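Flavoredoxin (Desulfovibrio vulgaris str. 'Miyazaki F', PDB 2D5M) binds flavin mononucleotide and probably serves in electron transport, as expected of a flavoprotein of the flavin reductase-like family. Local coordinates at residues A[99-104]-A[108-113]; A[122-127]-A[133-138]; A[146-149]-A[153-156]; A[80-85]-A[90-95]. One frame throughout, in Å; residues are numbered along the deposited sequence.

Taken from the N terminus, the first loop to close is that of contact 4, where the end of helix 76-82 meets the start of helix 92-96 beside the FMN phosphate. The chain then runs into the small hairpin of contact 1, strands 100-102 and 109-111, and Phe-93 from contact 4 packs on Pro-100 and Val-111 of that hairpin. Contact 2 pairs the end of strand 116-126 with the start of strand 133-144 in the large antiparallel sheet. Contact 3 closes the turn between strand 133-144 and helix 156-159. The four loops follow in series, none nesting or crossing, and each contact also reaches the second subunit.

Contact 1 (A[99-104]-A[108-113]); sequences TPVPGE and APYVGE
Val-101 lies over the ring of Tyr-110, and its side chain can be followed atom by atom. Val-101 CB stands above one ring face, 3.9 Å from the Tyr-110 ring centroid and 15° off the normal, a CH-pi contact. From there the branches part. Val-101 CG1, anti to the backbone N (chi1 178°), reaches over the phenol end of the ring, 3.5 Å from Tyr-110 CZ, while Val-101 CG2 turns to the backbone and meets Gly-112 CA at 3.6 Å. A beta-branched residue suits this place because one side chain covers both ring and glycine; Gly-112, lacking a side chain, lets CG2 pack directly on its CA. In the backbone, Val-101 and Tyr-110 form the antiparallel hydrogen-bonded pair, with Val-101 N to Tyr-110 O at 2.9 Å and Tyr-110 N to Val-101 O at 2.8 Å. At the open end of the hairpin Glu-113, bent at chi2, turns its carboxylate back on Thr-99: OE1 takes Thr-99 N at 2.8 Å and OE2 takes Thr-99 OG1 at 2.6 Å, both on the syn side. Two bonds to one residue fix the carboxylate's rotation. Near the turn, Gly-103 N donates to Ala-108 O at 2.8 Å. Pro-100 and Pro-109 touch through their CB atoms and rest on Pro-28 of strand 28-41, whereas Tyr-110 packs against Thr-67 and Ser-69 of strand 65-70 and on Lys-2 of the second subunit.

Contact 2 (A[122-127]-A[133-138]); sequences LIHQIE and QFIGEI
A classic beta bulge interrupts the hairpin of strands 116-126 and 133-144, with Ile-123 and His-124 both set against Ile-135. Ile-135 O receives both amides: Ile-123 N at 2.8 Å, nearly straight at 175°, and His-124 N at 3.3 Å, a weak bond. Ile-135 N returns a bond to His-124 O at 2.9 Å. Beyond the bulge the antiparallel ladder is regular, and Ile-126 N donates to Gln-133 O at 2.8 Å. The extra residue shifts the register by one, so that Leu-122 pairs with Gly-136 in this large antiparallel sheet of the flavin reductase-like domain. On the face of Leu-122 and Phe-134, Leu-122 CD1 meets Phe-134 CD2 at 3.7 Å, and helix 55-63 covers both through Ile-60. The aliphatic CG of Gln-125 runs alongside the same ring, a fitting use of a long polar residue at an exposed position. On the other face the branches of Ile-135 divide the work. Ile-135 CG1, beside the backbone N (chi1 -50°), touches Ile-126 CD1 at 3.6 Å; Ile-135 CG2 approaches the edge of the His-124 ring and, at 4.0 Å, Ile-123 CG1. His-131 of the second subunit packs on Ile-126 and Ile-135.

Contact 3 (A[146-149]-A[153-156]); sequences SCLR and LPDI
Arg-149 and Leu-153 lay their side chains at an oblique angle to each other, the long aliphatic part of the arginine passing over the leucine's carbonyl. Arg-149 CG, beside its backbone N (chi1 -47°), sits 3.4 Å from Leu-153 O; the chain then bends at chi3, which brings the guanidinium round to the isobutyl group, where NH2 lies 3.9 Å from Leu-153 CD1. The charged end is directed by Asp-151, in the turn between the two segments, which forms a salt bridge with NH2 and also accepts from Leu-153 N. Arginine suits the place because its methylenes can lie against the turn while its head pairs with that aspartate. Leu-148 CD2 instead comes up against the peptide joining Leu-153 to Pro-154, 3.7 Å from Pro-154 N, and reaches the proline ring at CG, 4.2 Å away. Asp-155 sets its CB 4.1 Å from Arg-149 CG, so the two meet through carbon, their charged groups well apart.

Two nearly straight backbone bonds join the segments: Asp-155 N to Cys-147 O at 2.9 Å (179°) and Arg-149 N to Leu-153 O at 2.8 Å (175°). They flank the pair Leu-148 and Pro-154, a single bridge, and proline is tolerated there because the N-H groups used are those of Arg-149 and Asp-155. Asp-155 is the N-cap of helix 156-159, its OD2 accepting weak bonds from Asn-157 N and Lys-158 N. Cys-147 and Pro-154 pack on Val-159 of that helix, Leu-148 and Pro-154 on Val-143 of strand 133-144, and Tyr-12 of the second subunit covers Pro-154.

Contact 4 (A[80-85]-A[90-95]); sequences DYAGIY and EDKFAS. With FMN (flavin mononucleotide), chain E.
With CG anti to the backbone N in both Tyr-81 (chi1 -176°) and Glu-90 (chi1 176°), the two side chains reach for each other from opposite directions, and the extended glutamate brings its carboxylate to the phenol. Tyr-81 OH donates to Glu-90 OE2 at 2.6 Å, on the syn lone pair; OE2 lies at the edge of the ring, in its plane. Ser-95 OG, one turn into helix 92-96, donates to Glu-90 OE2 at 2.6 Å from above the carboxylate plane, so two hydroxyls grip OE2. The Tyr-81 ring carries Tyr-85 CD2 over the centre of one face.

Lys-92 extends beyond CG and threads past Ala-82 to the end of helix 76-82. Four main acceptors surround Lys-92 NZ and must share its three hydrogens: Ile-30 O of strand 28-41, Tyr-85 O at 2.8 Å, the phosphate oxygen FMN O3P at 2.8 Å and, longest of these three distances, Ala-82 O at 3.1 Å. Tyr-85 O also receives a weak bond from FMN O4'. Having no side chain, Gly-83 lets the cofactor lie close against the backbone, with Gly-83 CA 3.3 Å from FMN O2'. Lysine is apt at this spot, since a long apolar stem can run past Ala-82 and deliver one ammonium group. Ringed by carbonyls and a phosphate oxygen, that ammonium is probably stabilised as a cation and would help balance the negative charge of the cofactor's phosphate.

Contact 1 (A[99-104]-A[108-113])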
# COMPACT_ATOMS: atom_id res chain seq x y z
N THR A 99 11.76 -18.64 -12.00
CA THR A 99 12.41 -19.63 -11.11
C THR A 99 11.78 -19.58 -9.73
O THR A 99 11.85 -18.54 -9.04
CB THR A 99 13.89 -19.30 -10.97
OG1 THR A 99 14.51 -19.28 -12.26
CG2 THR A 99 14.63 -20.35 -10.15
N PRO A 100 11.20 -20.69 -9.27
CA PRO A 100 10.63 -20.75 -7.92
C PRO A 100 11.72 -21.13 -6.93
O PRO A 100 12.14 -22.31 -6.86
CB PRO A 100 9.55 -21.84 -8.06
CG PRO A 100 10.11 -22.77 -9.11
CD PRO A 100 10.95 -21.94 -10.04
N VAL A 101 12.25 -20.15 -6.23
CA VAL A 101 13.35 -20.36 -5.32
C VAL A 101 12.80 -20.68 -3.95
O VAL A 101 12.02 -19.87 -3.40
CB VAL A 101 14.27 -19.11 -5.23
CG1 VAL A 101 15.36 -19.34 -4.25
CG2 VAL A 101 14.81 -18.75 -6.61
N PRO A 102 13.16 -21.79 -3.32
CA PRO A 102 12.63 -22.06 -1.98
C PRO A 102 13.07 -21.00 -0.98
O PRO A 102 14.24 -20.61 -0.93
CB PRO A 102 13.20 -23.43 -1.61
CG PRO A 102 13.73 -23.97 -2.86
CD PRO A 102 14.03 -22.88 -3.80
N GLY A 103 12.15 -20.55 -0.13
CA GLY A 103 12.48 -19.72 1.00
C GLY A 103 13.50 -20.38 1.89
O GLY A 103 13.53 -21.60 2.03
N GLU A 104 14.34 -19.54 2.49
CA GLU A 104 15.34 -20.02 3.44
C GLU A 104 14.77 -20.16 4.83
O GLU A 104 15.33 -20.93 5.64
CB GLU A 104 16.56 -19.08 3.41
CG GLU A 104 17.27 -19.18 2.04
CD GLU A 104 18.45 -18.21 1.97
OE1 GLU A 104 18.26 -17.06 2.50
OE2 GLU A 104 19.55 -18.53 1.45
N ALA A 108 7.72 -21.73 1.44
CA ALA A 108 7.12 -21.07 0.27
C ALA A 108 8.23 -20.68 -0.68
O ALA A 108 9.33 -20.34 -0.24
CB ALA A 108 6.31 -19.85 0.66
N PRO A 109 7.94 -20.65 -1.98
CA PRO A 109 8.90 -20.18 -2.97
C PRO A 109 8.79 -18.66 -3.20
O PRO A 109 7.67 -18.14 -3.04
CB PRO A 109 8.49 -20.89 -4.24
CG PRO A 109 6.97 -20.92 -4.11
CD PRO A 109 6.70 -21.05 -2.62
N TYR A 110 9.87 -18.04 -3.63
CA TYR A 110 9.81 -16.68 -4.16
C TYR A 110 10.31 -16.69 -5.60
O TYR A 110 10.81 -17.69 -6.11
CB TYR A 110 10.55 -15.69 -3.31
CG TYR A 110 12.03 -15.88 -3.14
CD1 TYR A 110 12.93 -15.33 -4.01
CD2 TYR A 110 12.56 -16.62 -2.10
CE1 TYR A 110 14.31 -15.50 -3.87
CE2 TYR A 110 13.91 -16.76 -1.93
CZ TYR A 110 14.78 -16.22 -2.82
OH TYR A 110 16.15 -16.36 -2.65
N VAL A 111 10.17 -15.55 -6.28
CA VAL A 111 10.53 -15.45 -7.68
C VAL A 111 12.00 -15.03 -7.81
O VAL A 111 12.34 -13.88 -7.47
CB VAL A 111 9.64 -14.47 -8.46
CG1 VAL A 111 10.02 -14.53 -9.92
CG2 VAL A 111 8.17 -14.80 -8.26
N GLY A 112 12.84 -15.89 -8.26
CA GLY A 112 14.28 -15.61 -8.24
C GLY A 112 14.69 -14.44 -9.09
O GLY A 112 15.64 -13.73 -8.77
N GLU A 113 13.99 -14.21 -10.19
CA GLU A 113 14.36 -13.17 -11.12
C GLU A 113 14.05 -11.78 -10.60
O GLU A 113 14.55 -10.80 -11.17
CB GLU A 113 13.62 -13.36 -12.46
CG GLU A 113 14.06 -14.54 -13.29
CD GLU A 113 13.68 -15.89 -12.80
OE1 GLU A 113 12.78 -16.03 -11.95
OE2 GLU A 113 14.28 -16.87 -13.32

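Contact 2 (A[122-127]-A[133-138])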
# COMPACT_ATOMS: atom_id res chain seq x y z
N LEU A 122 2.69 -17.08 8.40
CA LEU A 122 1.33 -16.68 8.73
C LEU A 122 1.16 -16.59 10.25
O LEU A 122 1.42 -17.58 10.95
CB LEU A 122 0.35 -17.72 8.19
CG LEU A 122 -1.12 -17.34 8.34
CD1 LEU A 122 -1.46 -16.09 7.58
CD2 LEU A 122 -2.03 -18.53 7.94
N ILE A 123 0.70 -15.45 10.74
CA ILE A 123 0.48 -15.24 12.17
C ILE A 123 -0.98 -14.92 12.49
O ILE A 123 -1.39 -15.18 13.64
CB ILE A 123 1.45 -14.23 12.78
CG1 ILE A 123 1.40 -12.86 12.09
CG2 ILE A 123 2.85 -14.81 12.81
CD1 ILE A 123 2.04 -11.77 12.93
N HIS A 124 -1.79 -14.42 11.57
CA HIS A 124 -3.19 -14.21 11.85
C HIS A 124 -3.99 -14.44 10.60
O HIS A 124 -3.50 -14.13 9.49
CB HIS A 124 -3.53 -12.80 12.35
CG HIS A 124 -2.75 -12.29 13.54
ND1 HIS A 124 -2.95 -12.77 14.81
CD2 HIS A 124 -1.77 -11.33 13.63
CE1 HIS A 124 -2.13 -12.11 15.64
NE2 HIS A 124 -1.41 -11.25 14.96
N GLN A 125 -5.19 -14.96 10.67
CA GLN A 125 -6.14 -15.06 9.57
C GLN A 125 -7.37 -14.36 10.07
O GLN A 125 -8.09 -14.86 10.97
CB GLN A 125 -6.35 -16.51 9.14
CG GLN A 125 -7.28 -16.69 7.95
CD GLN A 125 -7.53 -18.08 7.47
OE1 GLN A 125 -8.50 -18.26 6.75
NE2 GLN A 125 -6.66 -19.02 7.80
N ILE A 126 -7.65 -13.18 9.56
CA ILE A 126 -8.71 -12.30 10.06
C ILE A 126 -9.91 -12.38 9.17
O ILE A 126 -9.82 -12.21 7.95
CB ILE A 126 -8.21 -10.86 10.17
CG1 ILE A 126 -6.99 -10.79 11.14
CG2 ILE A 126 -9.23 -9.81 10.54
CD1 ILE A 126 -6.21 -9.54 11.10
N GLU A 127 -11.06 -12.64 9.80
CA GLU A 127 -12.27 -12.77 9.04
C GLU A 127 -13.47 -12.29 9.91
O GLU A 127 -13.90 -11.14 9.56
CB GLU A 127 -12.48 -14.23 8.54
CG GLU A 127 -11.57 -14.59 7.39
CD GLU A 127 -11.42 -16.00 6.91
OE1 GLU A 127 -11.86 -16.96 7.60
OE2 GLU A 127 -10.82 -16.21 5.82
N GLN A 133 -8.31 -11.23 5.64
CA GLN A 133 -6.93 -10.85 5.47
C GLN A 133 -6.04 -11.88 6.12
O GLN A 133 -6.29 -12.35 7.22
CB GLN A 133 -6.49 -9.46 6.03
CG GLN A 133 -7.22 -8.22 5.63
CD GLN A 133 -6.80 -7.24 6.77
OE1 GLN A 133 -5.98 -6.37 6.55
NE2 GLN A 133 -7.36 -7.61 7.93
N PHE A 134 -4.96 -12.18 5.43
CA PHE A 134 -3.86 -12.94 6.02
C PHE A 134 -2.79 -11.98 6.51
O PHE A 134 -2.43 -11.06 5.77
CB PHE A 134 -3.22 -13.90 5.00
CG PHE A 134 -4.08 -15.03 4.54
CD1 PHE A 134 -4.43 -15.14 3.21
CD2 PHE A 134 -4.49 -16.05 5.39
CE1 PHE A 134 -5.15 -16.22 2.78
CE2 PHE A 134 -5.25 -17.10 4.90
CZ PHE A 134 -5.61 -17.19 3.60
N ILE A 135 -2.31 -12.18 7.71
CA ILE A 135 -1.24 -11.35 8.28
C ILE A 135 -0.02 -12.22 8.35
O ILE A 135 0.00 -13.28 9.04
CB ILE A 135 -1.60 -10.84 9.67
CG1 ILE A 135 -2.99 -10.20 9.73
CG2 ILE A 135 -0.51 -9.92 10.16
CD1 ILE A 135 -3.14 -9.05 8.81
N GLY A 136 1.02 -11.83 7.63
CA GLY A 136 2.29 -12.52 7.66
C GLY A 136 3.33 -11.74 8.43
O GLY A 136 3.47 -10.54 8.26
N GLU A 137 4.06 -12.45 9.28
CA GLU A 137 5.23 -11.90 9.94
C GLU A 137 6.40 -11.99 8.96
O GLU A 137 6.70 -13.04 8.42
CB GLU A 137 5.58 -12.66 11.20
CG GLU A 137 6.81 -12.15 11.89
CD GLU A 137 7.13 -12.78 13.24
OE1 GLU A 137 6.26 -13.51 13.78
OE2 GLU A 137 8.27 -12.55 13.74
N ILE A 138 7.08 -10.88 8.75
CA ILE A 138 8.26 -10.82 7.91
C ILE A 138 9.43 -11.46 8.63
O ILE A 138 9.86 -10.99 9.68
CB ILE A 138 8.61 -9.35 7.56
CG1 ILE A 138 7.47 -8.68 6.79
CG2 ILE A 138 9.91 -9.26 6.82
CD1 ILE A 138 7.62 -7.16 6.60

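Contact 3 (A[146-149]-A[153-156])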
# COMPACT_ATOMS: atom_id res chain seq x y z
N SER A 146 22.97 -5.78 -6.42
CA SER A 146 23.11 -4.70 -7.36
C SER A 146 22.18 -3.54 -7.04
O SER A 146 22.42 -2.47 -7.54
CB SER A 146 22.81 -5.23 -8.77
OG SER A 146 21.45 -5.68 -8.89
N CYS A 147 21.16 -3.83 -6.21
CA CYS A 147 20.13 -2.87 -5.86
C CYS A 147 20.33 -2.21 -4.50
O CYS A 147 19.49 -1.41 -4.11
CB CYS A 147 18.77 -3.56 -5.94
SG CYS A 147 18.23 -4.03 -7.56
N LEU A 148 21.43 -2.47 -3.81
CA LEU A 148 21.67 -1.92 -2.52
C LEU A 148 22.59 -0.71 -2.60
O LEU A 148 23.50 -0.62 -3.42
CB LEU A 148 22.30 -2.96 -1.60
CG LEU A 148 21.42 -4.20 -1.31
CD1 LEU A 148 22.20 -5.24 -0.51
CD2 LEU A 148 20.12 -3.75 -0.63
N ARG A 149 22.32 0.21 -1.67
CA ARG A 149 23.22 1.36 -1.46
C ARG A 149 24.39 0.96 -0.58
O ARG A 149 24.40 -0.11 0.05
CB ARG A 149 22.47 2.55 -0.80
CG ARG A 149 21.15 2.89 -1.38
CD ARG A 149 20.37 3.96 -0.69
NE ARG A 149 20.31 3.88 0.77
CZ ARG A 149 19.53 4.75 1.41
NH1 ARG A 149 18.78 5.64 0.78
NH2 ARG A 149 19.50 4.70 2.72
N LEU A 153 20.93 -0.61 2.58
CA LEU A 153 19.51 -0.53 2.29
C LEU A 153 19.25 -0.46 0.80
O LEU A 153 20.10 -0.06 0.04
CB LEU A 153 18.93 0.69 3.01
CG LEU A 153 19.00 0.61 4.53
CD1 LEU A 153 18.37 1.88 5.10
CD2 LEU A 153 18.32 -0.58 5.14
N PRO A 154 18.06 -0.81 0.34
CA PRO A 154 17.82 -0.76 -1.09
C PRO A 154 17.70 0.64 -1.66
O PRO A 154 17.27 1.57 -0.99
CB PRO A 154 16.47 -1.50 -1.27
CG PRO A 154 16.24 -2.19 0.05
CD PRO A 154 16.87 -1.27 1.07
N ASP A 155 18.05 0.76 -2.94
CA ASP A 155 17.79 1.89 -3.80
C ASP A 155 16.50 1.59 -4.56
O ASP A 155 16.51 0.73 -5.44
CB ASP A 155 18.94 2.10 -4.77
CG ASP A 155 18.77 3.28 -5.67
OD1 ASP A 155 19.85 3.82 -6.05
OD2 ASP A 155 17.66 3.69 -5.97
N ILE A 156 15.41 2.29 -4.20
CA ILE A 156 14.15 1.98 -4.82
C ILE A 156 14.15 2.14 -6.33
O ILE A 156 13.44 1.42 -7.04
CB ILE A 156 13.02 2.87 -4.21
CG1 ILE A 156 11.63 2.33 -4.57
CG2 ILE A 156 13.23 4.33 -4.54
CD1 ILE A 156 10.55 3.04 -3.82

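Contact 4 (A[80-85]-A[90-95])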
# COMPACT_ATOMS: atom_id res chain seq x y z
N ASP A 80 1.29 -9.42 -14.26
CA ASP A 80 -0.10 -9.34 -14.71
C ASP A 80 -0.65 -10.73 -15.02
O ASP A 80 -1.78 -11.06 -14.62
CB ASP A 80 -0.18 -8.40 -15.90
CG ASP A 80 -1.60 -7.95 -16.20
OD1 ASP A 80 -2.25 -7.41 -15.25
OD2 ASP A 80 -2.05 -8.09 -17.36
N TYR A 81 0.13 -11.56 -15.71
CA TYR A 81 -0.28 -12.92 -16.01
C TYR A 81 -0.68 -13.64 -14.73
O TYR A 81 -1.70 -14.33 -14.68
CB TYR A 81 0.87 -13.65 -16.72
CG TYR A 81 0.58 -15.04 -17.18
CD1 TYR A 81 0.27 -15.30 -18.53
CD2 TYR A 81 0.63 -16.13 -16.31
CE1 TYR A 81 0.02 -16.57 -18.96
CE2 TYR A 81 0.36 -17.41 -16.74
CZ TYR A 81 0.05 -17.62 -18.09
OH TYR A 81 -0.22 -18.90 -18.54
N ALA A 82 0.15 -13.53 -13.71
CA ALA A 82 -0.08 -14.21 -12.42
C ALA A 82 -1.35 -13.74 -11.76
O ALA A 82 -1.91 -14.44 -10.90
CB ALA A 82 1.12 -14.02 -11.49
N GLY A 83 -1.78 -12.51 -12.10
CA GLY A 83 -3.05 -11.93 -11.64
C GLY A 83 -4.25 -12.18 -12.50
O GLY A 83 -5.35 -11.71 -12.14
N ILE A 84 -4.09 -12.85 -13.64
CA ILE A 84 -5.19 -13.21 -14.52
C ILE A 84 -5.53 -14.68 -14.43
O ILE A 84 -6.69 -15.06 -14.39
CB ILE A 84 -4.85 -12.81 -15.97
CG1 ILE A 84 -4.66 -11.32 -16.15
CG2 ILE A 84 -5.90 -13.40 -16.94
CD1 ILE A 84 -4.03 -10.89 -17.47
N TYR A 85 -4.52 -15.55 -14.41
CA TYR A 85 -4.68 -16.99 -14.50
C TYR A 85 -4.46 -17.63 -13.16
O TYR A 85 -3.74 -17.12 -12.33
CB TYR A 85 -3.74 -17.57 -15.58
CG TYR A 85 -4.00 -16.88 -16.92
CD1 TYR A 85 -5.19 -17.11 -17.61
CD2 TYR A 85 -3.09 -16.01 -17.44
CE1 TYR A 85 -5.45 -16.50 -18.82
CE2 TYR A 85 -3.33 -15.35 -18.65
CZ TYR A 85 -4.52 -15.61 -19.34
OH TYR A 85 -4.78 -14.95 -20.54
N GLU A 90 -2.23 -25.20 -13.31
CA GLU A 90 -1.17 -24.65 -14.14
C GLU A 90 0.02 -24.28 -13.26
O GLU A 90 -0.19 -23.66 -12.21
CB GLU A 90 -1.66 -23.39 -14.85
CG GLU A 90 -0.55 -22.73 -15.65
CD GLU A 90 -0.96 -21.51 -16.43
OE1 GLU A 90 -2.12 -21.30 -16.80
OE2 GLU A 90 -0.01 -20.75 -16.77
N ASP A 91 1.21 -24.62 -13.70
CA ASP A 91 2.45 -24.14 -13.08
C ASP A 91 2.82 -22.86 -13.81
O ASP A 91 3.36 -22.87 -14.92
CB ASP A 91 3.54 -25.21 -13.19
CG ASP A 91 4.84 -24.78 -12.53
OD1 ASP A 91 5.09 -23.57 -12.41
OD2 ASP A 91 5.62 -25.70 -12.14
N LYS A 92 2.56 -21.73 -13.14
CA LYS A 92 2.84 -20.44 -13.72
C LYS A 92 4.31 -20.14 -13.85
O LYS A 92 4.72 -19.36 -14.71
CB LYS A 92 2.18 -19.33 -12.90
CG LYS A 92 0.70 -19.37 -12.80
CD LYS A 92 0.16 -18.19 -11.98
CE LYS A 92 -1.14 -18.57 -11.34
NZ LYS A 92 -1.68 -17.54 -10.44
N PHE A 93 5.14 -20.74 -12.97
CA PHE A 93 6.59 -20.56 -13.13
C PHE A 93 7.05 -21.17 -14.45
O PHE A 93 7.87 -20.59 -15.18
CB PHE A 93 7.35 -21.18 -11.96
CG PHE A 93 7.27 -20.36 -10.68
CD1 PHE A 93 8.26 -19.42 -10.42
CD2 PHE A 93 6.25 -20.53 -9.77
CE1 PHE A 93 8.24 -18.67 -9.26
CE2 PHE A 93 6.23 -19.76 -8.60
CZ PHE A 93 7.24 -18.87 -8.34
N ALA A 94 6.53 -22.36 -14.79
CA ALA A 94 6.83 -22.97 -16.05
C ALA A 94 6.31 -22.14 -17.19
O ALA A 94 6.98 -21.91 -18.18
CB ALA A 94 6.22 -24.40 -16.15
N SER A 95 5.07 -21.66 -17.10
CA SER A 95 4.50 -20.86 -18.18
C SER A 95 5.29 -19.57 -18.45
O SER A 95 5.44 -19.16 -19.60
CB SER A 95 3.06 -20.44 -17.85
OG SER A 95 2.30 -21.62 -17.70
N1 FMN E . -6.81 -11.14 -5.86
C2 FMN E . -6.95 -11.14 -4.50
O2 FMN E . -7.58 -12.04 -3.93
N3 FMN E . -6.40 -10.08 -3.78
C4 FMN E . -5.74 -9.00 -4.32
O4 FMN E . -5.29 -8.10 -3.59
C4A FMN E . -5.64 -8.98 -5.74
N5 FMN E . -5.06 -7.92 -6.34
C5A FMN E . -4.85 -8.04 -7.69
C6 FMN E . -4.22 -6.95 -8.36
C7 FMN E . -3.91 -6.97 -9.71
C7M FMN E . -3.28 -5.79 -10.41
C8 FMN E . -4.23 -8.17 -10.44
C8M FMN E . -3.83 -8.26 -11.90
C9 FMN E . -4.92 -9.21 -9.82
C9A FMN E . -5.23 -9.17 -8.47
N10 FMN E . -5.95 -10.18 -7.80
C10 FMN E . -6.11 -10.13 -6.44
C1' FMN E . -6.46 -11.35 -8.56
C2' FMN E . -5.59 -12.60 -8.39
O2' FMN E . -4.20 -12.33 -8.59
C3' FMN E . -6.04 -13.64 -9.42
O3' FMN E . -7.36 -14.08 -9.03
C4' FMN E . -5.10 -14.83 -9.56
O4' FMN E . -5.48 -15.49 -10.79
C5' FMN E . -5.18 -15.80 -8.43
O5' FMN E . -4.24 -16.89 -8.71
P FMN E . -4.32 -18.29 -7.92
O1P FMN E . -5.72 -18.88 -8.14
O2P FMN E . -4.06 -18.07 -6.45
O3P FMN E . -3.23 -19.07 -8.63